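Local coordinates for glycosylation Associate Protein 3 (Streptococcus agalactiae serotype V, PDB 6OYC) that probably acts in the accessory Sec system as a lectin-like partner in a complex that handles glycosylated proteins on their way to secretion, at residues I4-W9 / Y135-E140; P62-G67 / I108-P113; E89-F94 / A116-I121. All blocks are in the same frame, centred on the assembly; numbering follows the deposited sequence.

Interaction 1 of 3, residues I4-W9 / Y135-E140; sequences ISYIYW and YLKLEE
Ser-5 with Leu-138 and Ile-7 with Leu-136 form antiparallel pairs that join strand 4-7 to the end of strand 130-140 (135-140), in one sheet of the N-terminal beta-sandwich, which probably resembles a carbohydrate-binding domain. Each of these pairs has two backbone hydrogen bonds. Ser-5 N to Leu-138 O is 2.8 Å. Strand 69-78 bonds to the other edge of 135-140, which therefore lies inside the sheet.

The two faces differ. Ile-7, Leu-136 and Leu-138 point into the sandwich, where Ile-7 CD1 meets Leu-138 CB at 3.9 Å. The second sheet lies beyond them, with Ile-121 against Leu-136 and Tyr-119 against Leu-138.

The other face carries Ile-4, Tyr-6, Lys-137 and Glu-139. Tyr-6 and Tyr-135 form a T-shaped pair, planes at 74°. Tyr-6 brings its CD2-CE2 edge over a face of Tyr-135, near the rim, with CD2 3.8 Å from Tyr-135 CE1. Lys-137 runs alongside Tyr-6. Its CG is anti to the backbone N (chi1 -173°) and sits over one face of the Tyr-6 ring, a CH-pi contact. The extended chain stays above that face, with Lys-137 CD 3.5 Å from Tyr-6 CZ at the rim and CE above the hydroxyl. Lys-137 NZ also bonds to Tyr-176 and makes a salt bridge with Glu-139, whose OE1 bonds to Tyr-176 OH. Lys-137 NZ donates only weakly to Tyr-6 OH, at 3.2 Å.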
loop_
_atom_site.group_PDB
_atom_site.type_symbol
_atom_site.label_atom_id
_atom_site.label_comp_id
_atom_site.label_asym_id
_atom_site.label_seq_id
_atom_site.Cartn_x
_atom_site.Cartn_y
_atom_site.Cartn_z
ATOM N N ILE C 4 -2.382 -6.029 10.947
ATOM C CA ILE C 4 -1.554 -5.995 9.739
ATOM C C ILE C 4 -1.289 -4.532 9.405
ATOM O O ILE C 4 -2.152 -3.846 8.852
ATOM C CB ILE C 4 -2.208 -6.704 8.532
ATOM C CG1 ILE C 4 -2.518 -8.162 8.833
ATOM C CG2 ILE C 4 -1.279 -6.667 7.324
ATOM C CD1 ILE C 4 -3.917 -8.396 9.362
ATOM N N SER C 5 -0.107 -4.036 9.725
ATOM C CA SER C 5 0.202 -2.633 9.524
ATOM C C SER C 5 1.379 -2.486 8.571
ATOM O O SER C 5 2.406 -3.158 8.725
ATOM C CB SER C 5 0.505 -1.957 10.854
ATOM O OG SER C 5 -0.618 -2.052 11.700
ATOM N N TYR C 6 1.225 -1.609 7.589
ATOM C CA TYR C 6 2.329 -1.216 6.736
ATOM C C TYR C 6 2.806 0.139 7.225
ATOM O O TYR C 6 2.003 1.050 7.440
ATOM C CB TYR C 6 1.924 -1.181 5.263
ATOM C CG TYR C 6 1.687 -2.559 4.646
ATOM C CD1 TYR C 6 0.473 -3.222 4.819
ATOM C CD2 TYR C 6 2.673 -3.189 3.872
ATOM C CE1 TYR C 6 0.248 -4.493 4.238
ATOM C CE2 TYR C 6 2.458 -4.451 3.291
ATOM C CZ TYR C 6 1.245 -5.092 3.475
ATOM O OH TYR C 6 1.025 -6.334 2.916
ATOM N N ILE C 7 4.112 0.256 7.419
ATOM C CA ILE C 7 4.704 1.323 8.201
ATOM C C ILE C 7 5.764 2.002 7.345
ATOM O O ILE C 7 6.688 1.341 6.852
ATOM C CB ILE C 7 5.295 0.758 9.508
ATOM C CG1 ILE C 7 4.174 0.355 10.463
ATOM C CG2 ILE C 7 6.165 1.724 10.171
ATOM C CD1 ILE C 7 4.554 -0.869 11.336
ATOM N N TYR C 8 5.637 3.319 7.182
ATOM C CA TYR C 8 6.381 4.082 6.193
ATOM C C TYR C 8 7.257 5.137 6.857
ATOM O O TYR C 8 6.936 5.657 7.933
ATOM C CB TYR C 8 5.411 4.750 5.202
ATOM C CG TYR C 8 4.618 3.745 4.405
ATOM C CD1 TYR C 8 5.116 3.222 3.220
ATOM C CD2 TYR C 8 3.382 3.301 4.846
ATOM C CE1 TYR C 8 4.395 2.285 2.490
ATOM C CE2 TYR C 8 2.658 2.376 4.129
ATOM C CZ TYR C 8 3.165 1.868 2.956
ATOM O OH TYR C 8 2.430 0.936 2.246
ATOM N N TRP C 9 8.369 5.454 6.199
ATOM C CA TRP C 9 9.297 6.470 6.695
ATOM C C TRP C 9 8.761 7.857 6.349
ATOM O O TRP C 9 8.619 8.203 5.169
ATOM C CB TRP C 9 10.688 6.241 6.102
ATOM C CG TRP C 9 11.765 7.203 6.517
ATOM C CD1 TRP C 9 11.609 8.401 7.164
ATOM C CD2 TRP C 9 13.172 7.053 6.303
ATOM N NE1 TRP C 9 12.826 8.997 7.358
ATOM C CE2 TRP C 9 13.803 8.188 6.848
ATOM C CE3 TRP C 9 13.962 6.067 5.703
ATOM C CZ2 TRP C 9 15.184 8.370 6.810
ATOM C CZ3 TRP C 9 15.337 6.252 5.667
ATOM C CH2 TRP C 9 15.930 7.398 6.214
ATOM N N TYR C 135 9.185 0.125 3.264
ATOM C CA TYR C 135 8.262 0.044 4.387
ATOM C C TYR C 135 8.681 -1.085 5.314
ATOM O O TYR C 135 9.525 -1.925 4.984
ATOM C CB TYR C 135 6.812 -0.164 3.929
ATOM C CG TYR C 135 6.570 -1.401 3.092
ATOM C CD1 TYR C 135 6.524 -2.668 3.672
ATOM C CD2 TYR C 135 6.351 -1.299 1.715
ATOM C CE1 TYR C 135 6.278 -3.806 2.903
ATOM C CE2 TYR C 135 6.104 -2.433 0.937
ATOM C CZ TYR C 135 6.071 -3.681 1.531
ATOM O OH TYR C 135 5.832 -4.800 0.753
ATOM N N LEU C 136 8.065 -1.092 6.483
ATOM C CA LEU C 136 8.064 -2.247 7.353
ATOM C C LEU C 136 6.648 -2.795 7.394
ATOM O O LEU C 136 5.677 -2.047 7.219
ATOM C CB LEU C 136 8.535 -1.895 8.762
ATOM C CG LEU C 136 9.904 -1.231 8.952
ATOM C CD1 LEU C 136 10.113 -0.970 10.418
ATOM C CD2 LEU C 136 11.039 -2.092 8.443
ATOM N N LYS C 137 6.535 -4.107 7.613
ATOM C CA LYS C 137 5.246 -4.768 7.781
ATOM C C LYS C 137 5.219 -5.488 9.122
ATOM O O LYS C 137 6.073 -6.341 9.401
ATOM C CB LYS C 137 4.964 -5.747 6.638
ATOM C CG LYS C 137 3.566 -6.356 6.649
ATOM C CD LYS C 137 3.343 -7.178 5.384
ATOM C CE LYS C 137 2.082 -7.998 5.459
ATOM N NZ LYS C 137 2.020 -9.004 4.358
ATOM N N LEU C 138 4.231 -5.145 9.940
ATOM C CA LEU C 138 4.038 -5.723 11.259
ATOM C C LEU C 138 2.671 -6.403 11.296
ATOM O O LEU C 138 1.644 -5.750 11.068
ATOM C CB LEU C 138 4.136 -4.630 12.327
ATOM C CG LEU C 138 3.856 -5.002 13.775
ATOM C CD1 LEU C 138 4.941 -5.961 14.268
ATOM C CD2 LEU C 138 3.821 -3.736 14.621
ATOM N N GLU C 139 2.655 -7.705 11.584
ATOM C CA GLU C 139 1.412 -8.463 11.594
ATOM C C GLU C 139 1.477 -9.550 12.656
ATOM O O GLU C 139 2.550 -10.077 12.971
ATOM C CB GLU C 139 1.143 -9.101 10.230
ATOM C CG GLU C 139 2.372 -9.802 9.690
ATOM C CD GLU C 139 2.154 -10.407 8.315
ATOM O OE1 GLU C 139 1.031 -10.907 8.064
ATOM O OE2 GLU C 139 3.108 -10.380 7.496
ATOM N N GLU C 140 0.316 -9.912 13.182
ATOM C CA GLU C 140 0.287 -11.040 14.096
ATOM C C GLU C 140 0.384 -12.339 13.313
ATOM O O GLU C 140 0.032 -12.413 12.135
ATOM C CB GLU C 140 -0.962 -11.027 14.980
ATOM C CG GLU C 140 -2.268 -11.036 14.259
ATOM C CD GLU C 140 -3.442 -10.919 15.222
ATOM O OE1 GLU C 140 -4.259 -9.991 15.038
ATOM O OE2 GLU C 140 -3.530 -11.740 16.169
#

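Interaction 2 of 3, residues P62-G67 / I108-P113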
loop_
_atom_site.group_PDB
_atom_site.type_symbol
_atom_site.label_atom_id
_atom_site.label_comp_id
_atom_site.label_asym_id
_atom_site.label_seq_id
_atom_site.Cartn_x
_atom_site.Cartn_y
_atom_site.Cartn_z
ATOM N N PRO C 62 0.698 0.185 15.858
ATOM C CA PRO C 62 -0.544 -0.266 16.487
ATOM C C PRO C 62 -0.312 -0.818 17.881
ATOM O O PRO C 62 0.783 -1.260 18.249
ATOM C CB PRO C 62 -1.028 -1.383 15.551
ATOM C CG PRO C 62 0.265 -2.001 15.045
ATOM C CD PRO C 62 1.246 -0.819 14.923
ATOM N N LEU C 63 -1.402 -0.815 18.631
ATOM C CA LEU C 63 -1.460 -1.422 19.953
ATOM C C LEU C 63 -1.318 -2.934 19.833
ATOM O O LEU C 63 -2.013 -3.564 19.034
ATOM C CB LEU C 63 -2.791 -1.047 20.596
ATOM C CG LEU C 63 -3.058 -0.962 22.089
ATOM C CD1 LEU C 63 -2.058 -0.046 22.795
ATOM C CD2 LEU C 63 -4.514 -0.493 22.312
ATOM N N LEU C 64 -0.427 -3.523 20.627
ATOM C CA LEU C 64 -0.166 -4.955 20.576
ATOM C C LEU C 64 -0.617 -5.618 21.875
ATOM O O LEU C 64 -0.847 -4.953 22.891
ATOM C CB LEU C 64 1.324 -5.230 20.320
ATOM C CG LEU C 64 1.913 -4.628 19.031
ATOM C CD1 LEU C 64 3.368 -5.062 18.819
ATOM C CD2 LEU C 64 1.064 -4.982 17.799
ATOM N N ARG C 65 -0.754 -6.938 21.839
ATOM C CA ARG C 65 -1.230 -7.698 22.996
ATOM C C ARG C 65 -0.077 -8.472 23.640
ATOM O O ARG C 65 0.642 -9.214 22.958
ATOM C CB ARG C 65 -2.360 -8.667 22.605
ATOM C CG ARG C 65 -3.464 -8.079 21.696
ATOM C CD ARG C 65 -3.982 -6.779 22.259
ATOM N NE ARG C 65 -5.339 -6.439 21.825
ATOM C CZ ARG C 65 -5.645 -5.539 20.884
ATOM N NH1 ARG C 65 -4.686 -4.863 20.216
ATOM N NH2 ARG C 65 -6.932 -5.321 20.607
ATOM N N LYS C 66 0.077 -8.315 24.959
ATOM C CA LYS C 66 1.148 -8.996 25.677
ATOM C C LYS C 66 1.018 -10.503 25.528
ATOM O O LYS C 66 -0.038 -11.079 25.799
ATOM C CB LYS C 66 1.128 -8.623 27.158
ATOM C CG LYS C 66 1.324 -7.124 27.475
ATOM C CD LYS C 66 0.936 -6.857 28.930
ATOM C CE LYS C 66 0.886 -5.382 29.262
ATOM N NZ LYS C 66 2.034 -5.017 30.101
ATOM N N GLY C 67 2.095 -11.145 25.081
ATOM C CA GLY C 67 2.093 -12.579 24.888
ATOM C C GLY C 67 1.708 -13.051 23.501
ATOM O O GLY C 67 1.820 -14.247 23.226
ATOM N N ILE C 108 11.456 -11.112 11.353
ATOM C CA ILE C 108 11.604 -11.768 12.643
ATOM C C ILE C 108 10.210 -11.996 13.202
ATOM O O ILE C 108 9.228 -11.375 12.791
ATOM C CB ILE C 108 12.460 -10.976 13.669
ATOM C CG1 ILE C 108 11.837 -9.611 13.964
ATOM C CG2 ILE C 108 13.914 -10.841 13.207
ATOM C CD1 ILE C 108 12.599 -8.821 15.039
ATOM N N ILE C 109 10.132 -12.916 14.142
ATOM C CA ILE C 109 8.930 -13.134 14.914
ATOM C C ILE C 109 9.301 -12.943 16.371
ATOM O O ILE C 109 10.292 -13.511 16.842
ATOM C CB ILE C 109 8.333 -14.526 14.656
ATOM C CG1 ILE C 109 7.923 -14.634 13.186
ATOM C CG2 ILE C 109 7.126 -14.767 15.567
ATOM C CD1 ILE C 109 7.202 -15.922 12.842
ATOM N N PHE C 110 8.528 -12.130 17.073
ATOM C CA PHE C 110 8.789 -11.852 18.472
ATOM C C PHE C 110 7.471 -11.944 19.218
ATOM O O PHE C 110 6.397 -11.829 18.622
ATOM C CB PHE C 110 9.398 -10.461 18.659
ATOM C CG PHE C 110 8.448 -9.332 18.292
ATOM C CD1 PHE C 110 8.345 -8.899 16.975
ATOM C CD2 PHE C 110 7.650 -8.728 19.258
ATOM C CE1 PHE C 110 7.473 -7.874 16.624
ATOM C CE2 PHE C 110 6.771 -7.707 18.920
ATOM C CZ PHE C 110 6.678 -7.278 17.596
ATOM N N ILE C 111 7.564 -12.134 20.531
ATOM C CA ILE C 111 6.414 -12.030 21.418
ATOM C C ILE C 111 6.408 -10.641 22.040
ATOM O O ILE C 111 7.425 -10.193 22.572
ATOM C CB ILE C 111 6.444 -13.124 22.495
ATOM C CG1 ILE C 111 5.918 -14.435 21.902
ATOM C CG2 ILE C 111 5.625 -12.702 23.695
ATOM C CD1 ILE C 111 6.530 -15.644 22.534
ATOM N N TYR C 112 5.284 -9.945 21.943
ATOM C CA TYR C 112 5.150 -8.674 22.636
ATOM C C TYR C 112 5.210 -8.950 24.134
ATOM O O TYR C 112 4.331 -9.648 24.656
ATOM C CB TYR C 112 3.843 -7.986 22.260
ATOM C CG TYR C 112 3.705 -6.568 22.775
ATOM C CD1 TYR C 112 4.570 -5.549 22.343
ATOM C CD2 TYR C 112 2.688 -6.235 23.680
ATOM C CE1 TYR C 112 4.422 -4.232 22.815
ATOM C CE2 TYR C 112 2.529 -4.925 24.147
ATOM C CZ TYR C 112 3.398 -3.928 23.716
ATOM O OH TYR C 112 3.237 -2.642 24.204
ATOM N N PRO C 113 6.219 -8.455 24.846
ATOM C CA PRO C 113 6.502 -8.966 26.192
ATOM C C PRO C 113 5.577 -8.391 27.256
ATOM O O PRO C 113 4.961 -7.341 27.077
ATOM C CB PRO C 113 7.947 -8.527 26.426
ATOM C CG PRO C 113 8.087 -7.303 25.613
ATOM C CD PRO C 113 7.256 -7.521 24.382
HETATM O O HOH W 1 1.433 -1.715 22.041
#
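Leu-64 and Tyr-112 join two loops at one end of the beta-sandwich. Segment 62-67 leads into strand 69-78, and Tyr-112 follows strand 107-111, the antiparallel partner of 69-78. This is a loop crossing and not a strand pair: 62-67 has no regular strand, and Tyr-112 lies past the end of its own. The touching parts run at 85° to each other.

The tight part is the Tyr-112 ring. Leu-64 CB lies over the centre of one face, 3.7 Å from the ring centroid and 12° off its normal, a CH-pi contact. Leu-64 CD1 reaches on to Tyr-112 CD1 at 3.8 Å. It also meets the edge of Phe-110 at CZ, where the two side chains cross at about a right angle. Tyr-112 points at the 62-67 loop from CB onward, with CG anti to its backbone N. The backbone of Arg-65 and Lys-66 meets the ring at its edge, with Lys-66 N in the plane and 3.6 Å from Tyr-112 CD2. One water bridges Tyr-112 OH and Leu-64 N. Tyr-70 of strand 69-78 packs on both Leu-64 and Tyr-112.

The looser side is exposed. There Ile-111 CG2 rests on Gly-67 CA at 3.7 Å. Lys-66 CG lies 3.7 Å from Pro-113 O, and the amine of Lys-66 goes on to the carbonyls of Lys-114 and Ala-116. Gly-67 has a positive phi. Its N donates to Tyr-112 O at 2.7 Å, nearly straight at 175°.

Interaction 3 of 3, residues E89-F94 / A116-I121; sequences EFYNRF and AYTYTI
Segments 89-94 and 116-121 meet as antiparallel neighbours in the four-stranded sheet of the beta-sandwich, with a classic beta bulge where Tyr-117 and Thr-118 both face Tyr-91. Ala-116 comes first. Its CB meets Phe-90 CB at 3.8 Å.

Tyr-117 opens the bulge. Tyr-117 N and Thr-118 N both donate to Tyr-91 O, the former at 2.7 Å, so one carbonyl holds two N-H groups. Tyr-117 CG is anti to its backbone N (chi1 -169°), and the ring lies under the exposed Arg-93. Arg-93 CB sits over one face, offset toward the rim, 4.1 Å from the ring centroid. The guanidinium is turned 57° from the ring plane. A water links Arg-93 NE to Tyr-117 OH.

Thr-118 completes the bulge. Its O accepts from Tyr-91 N, while Thr-118 OG1 bonds to a glycerol that probably comes from the crystallisation liquor.

Tyr-119 turns to the inside of the sandwich. Its CB meets Phe-90 CD1 at 3.6 Å, and its hydroxyl bonds to Pro-62 O. On the other edge of its strand, Tyr-119 bonds to Ser-48.

Thr-120 closes the pairing with two backbone hydrogen bonds to Glu-89. Its side chain shares a face with Tyr-91, whose ring edge it meets: Thr-120 OG1 lies 3.7 Å from Tyr-91 CE1. A water bridges the two hydroxyls, 2.8 Å from Thr-120 OG1 and 2.8 Å from Tyr-91 OH.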
loop_
_atom_site.group_PDB
_atom_site.type_symbol
_atom_site.label_atom_id
_atom_site.label_comp_id
_atom_site.label_asym_id
_atom_site.label_seq_id
_atom_site.Cartn_x
_atom_site.Cartn_y
_atom_site.Cartn_z
ATOM N N GLU C 89 12.084 -1.855 20.340
ATOM C CA GLU C 89 12.402 -1.721 21.755
ATOM C C GLU C 89 11.126 -1.512 22.558
ATOM O O GLU C 89 10.237 -0.772 22.131
ATOM C CB GLU C 89 13.370 -0.552 22.003
ATOM C CG GLU C 89 13.920 -0.514 23.429
ATOM C CD GLU C 89 15.314 0.110 23.515
ATOM O OE1 GLU C 89 15.850 0.591 22.493
ATOM O OE2 GLU C 89 15.874 0.127 24.621
ATOM N N PHE C 90 11.051 -2.149 23.725
ATOM C CA PHE C 90 9.880 -2.108 24.582
ATOM C C PHE C 90 10.162 -1.279 25.834
ATOM O O PHE C 90 11.286 -1.277 26.360
ATOM C CB PHE C 90 9.431 -3.533 24.938
ATOM C CG PHE C 90 9.370 -4.458 23.728
ATOM C CD1 PHE C 90 8.374 -4.314 22.770
ATOM C CD2 PHE C 90 10.334 -5.436 23.531
ATOM C CE1 PHE C 90 8.328 -5.154 21.634
ATOM C CE2 PHE C 90 10.294 -6.279 22.404
ATOM C CZ PHE C 90 9.290 -6.131 21.458
ATOM N N TYR C 91 9.139 -0.560 26.295
ATOM C CA TYR C 91 9.275 0.388 27.390
ATOM C C TYR C 91 8.127 0.178 28.360
ATOM O O TYR C 91 6.979 -0.031 27.945
ATOM C CB TYR C 91 9.290 1.855 26.898
ATOM C CG TYR C 91 10.467 2.168 25.989
ATOM C CD1 TYR C 91 10.397 1.932 24.615
ATOM C CD2 TYR C 91 11.658 2.686 26.511
ATOM C CE1 TYR C 91 11.470 2.201 23.785
ATOM C CE2 TYR C 91 12.730 2.964 25.691
ATOM C CZ TYR C 91 12.637 2.714 24.330
ATOM O OH TYR C 91 13.703 2.998 23.517
ATOM N N ASN C 92 8.444 0.201 29.648
ATOM C CA ASN C 92 7.395 0.106 30.644
ATOM C C ASN C 92 6.738 1.474 30.786
ATOM O O ASN C 92 7.057 2.433 30.074
ATOM C CB ASN C 92 7.943 -0.427 31.963
ATOM C CG ASN C 92 8.964 0.495 32.592
ATOM O OD1 ASN C 92 9.102 1.676 32.225
ATOM N ND2 ASN C 92 9.706 -0.048 33.551
ATOM N N ARG C 93 5.824 1.573 31.739
ATOM C CA ARG C 93 5.034 2.779 31.919
ATOM C C ARG C 93 5.845 3.904 32.556
ATOM O O ARG C 93 5.375 5.044 32.589
ATOM C CB ARG C 93 3.764 2.396 32.711
ATOM C CG ARG C 93 3.266 3.302 33.799
ATOM C CD ARG C 93 1.957 2.778 34.411
ATOM N NE ARG C 93 0.908 2.338 33.475
ATOM C CZ ARG C 93 0.445 1.089 33.406
ATOM N NH1 ARG C 93 0.972 0.135 34.171
ATOM N NH2 ARG C 93 -0.529 0.772 32.556
ATOM N N PHE C 94 7.069 3.634 33.018
ATOM C CA PHE C 94 7.975 4.690 33.454
ATOM C C PHE C 94 8.980 5.056 32.382
ATOM O O PHE C 94 9.932 5.784 32.656
ATOM C CB PHE C 94 8.711 4.285 34.728
ATOM C CG PHE C 94 7.798 3.880 35.830
ATOM C CD1 PHE C 94 7.373 2.560 35.946
ATOM C CD2 PHE C 94 7.326 4.823 36.731
ATOM C CE1 PHE C 94 6.513 2.178 36.956
ATOM C CE2 PHE C 94 6.461 4.454 37.747
ATOM C CZ PHE C 94 6.054 3.131 37.864
ATOM N N ALA C 116 6.044 -4.778 28.555
ATOM C CA ALA C 116 5.924 -3.696 27.593
ATOM C C ALA C 116 4.655 -2.890 27.867
ATOM O O ALA C 116 3.556 -3.448 27.914
ATOM C CB ALA C 116 5.910 -4.254 26.167
ATOM N N TYR C 117 4.816 -1.587 28.074
ATOM C CA TYR C 117 3.720 -0.630 28.026
ATOM C C TYR C 117 3.601 0.014 26.648
ATOM O O TYR C 117 2.516 0.037 26.062
ATOM C CB TYR C 117 3.901 0.462 29.092
ATOM C CG TYR C 117 2.658 1.302 29.252
ATOM C CD1 TYR C 117 1.467 0.728 29.715
ATOM C CD2 TYR C 117 2.649 2.654 28.898
ATOM C CE1 TYR C 117 0.301 1.474 29.833
ATOM C CE2 TYR C 117 1.478 3.430 29.039
ATOM C CZ TYR C 117 0.311 2.827 29.513
ATOM O OH TYR C 117 -0.859 3.546 29.650
ATOM N N THR C 118 4.702 0.539 26.116
ATOM C CA THR C 118 4.766 1.041 24.749
ATOM C C THR C 118 5.950 0.406 24.026
ATOM O O THR C 118 6.748 -0.330 24.617
ATOM C CB THR C 118 4.901 2.573 24.705
ATOM O OG1 THR C 118 6.175 2.949 25.237
ATOM C CG2 THR C 118 3.795 3.232 25.508
ATOM N N TYR C 119 6.083 0.709 22.736
ATOM C CA TYR C 119 7.254 0.240 22.006
ATOM C C TYR C 119 7.567 1.200 20.865
ATOM O O TYR C 119 6.731 1.998 20.440
ATOM C CB TYR C 119 7.071 -1.210 21.496
ATOM C CG TYR C 119 6.043 -1.403 20.389
ATOM C CD1 TYR C 119 4.670 -1.352 20.654
ATOM C CD2 TYR C 119 6.444 -1.630 19.070
ATOM C CE1 TYR C 119 3.735 -1.521 19.639
ATOM C CE2 TYR C 119 5.509 -1.807 18.041
ATOM C CZ TYR C 119 4.160 -1.753 18.333
ATOM O OH TYR C 119 3.241 -1.927 17.326
ATOM N N THR C 120 8.800 1.140 20.397
ATOM C CA THR C 120 9.242 1.918 19.253
ATOM C C THR C 120 9.920 0.982 18.272
ATOM O O THR C 120 10.403 -0.085 18.640
ATOM C CB THR C 120 10.241 3.016 19.641
ATOM O OG1 THR C 120 11.428 2.392 20.134
ATOM C CG2 THR C 120 9.663 3.972 20.708
ATOM N N ILE C 121 9.992 1.403 17.015
ATOM C CA ILE C 121 10.771 0.686 16.012
ATOM C C ILE C 121 11.671 1.699 15.333
ATOM O O ILE C 121 11.204 2.766 14.930
ATOM C CB ILE C 121 9.875 -0.036 14.988
ATOM C CG1 ILE C 121 8.964 -1.044 15.699
ATOM C CG2 ILE C 121 10.727 -0.723 13.973
ATOM C CD1 ILE C 121 7.886 -1.672 14.804
HETATM O O HOH W 2 13.323 4.277 21.014
HETATM O O HOH W 3 -0.763 4.112 32.482
#

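How the interactions relate
Interactions 1 and 3 are strand pairs in the two facing sheets of the sandwich; interaction 2 joins loops at one end. Interactions 1 and 2 reach the same sheet, since 130-140 and 107-111 both pair with 69-78. None is wholly core. Each has an inner side that feeds a shared interior: Leu-138 of interaction 1 meets Phe-110 of interaction 2, and Leu-64 CD1 of interaction 2 packs on the Tyr-119 ring of interaction 3. Polar bonds between loop and strand also tie interactions 2 and 3. The outer sides differ. Interaction 1 has a charged and aromatic face that reaches Tyr-176, interaction 2 exposed loop backbone, and interaction 3 water bridges and an exposed Arg-93 on Tyr-117.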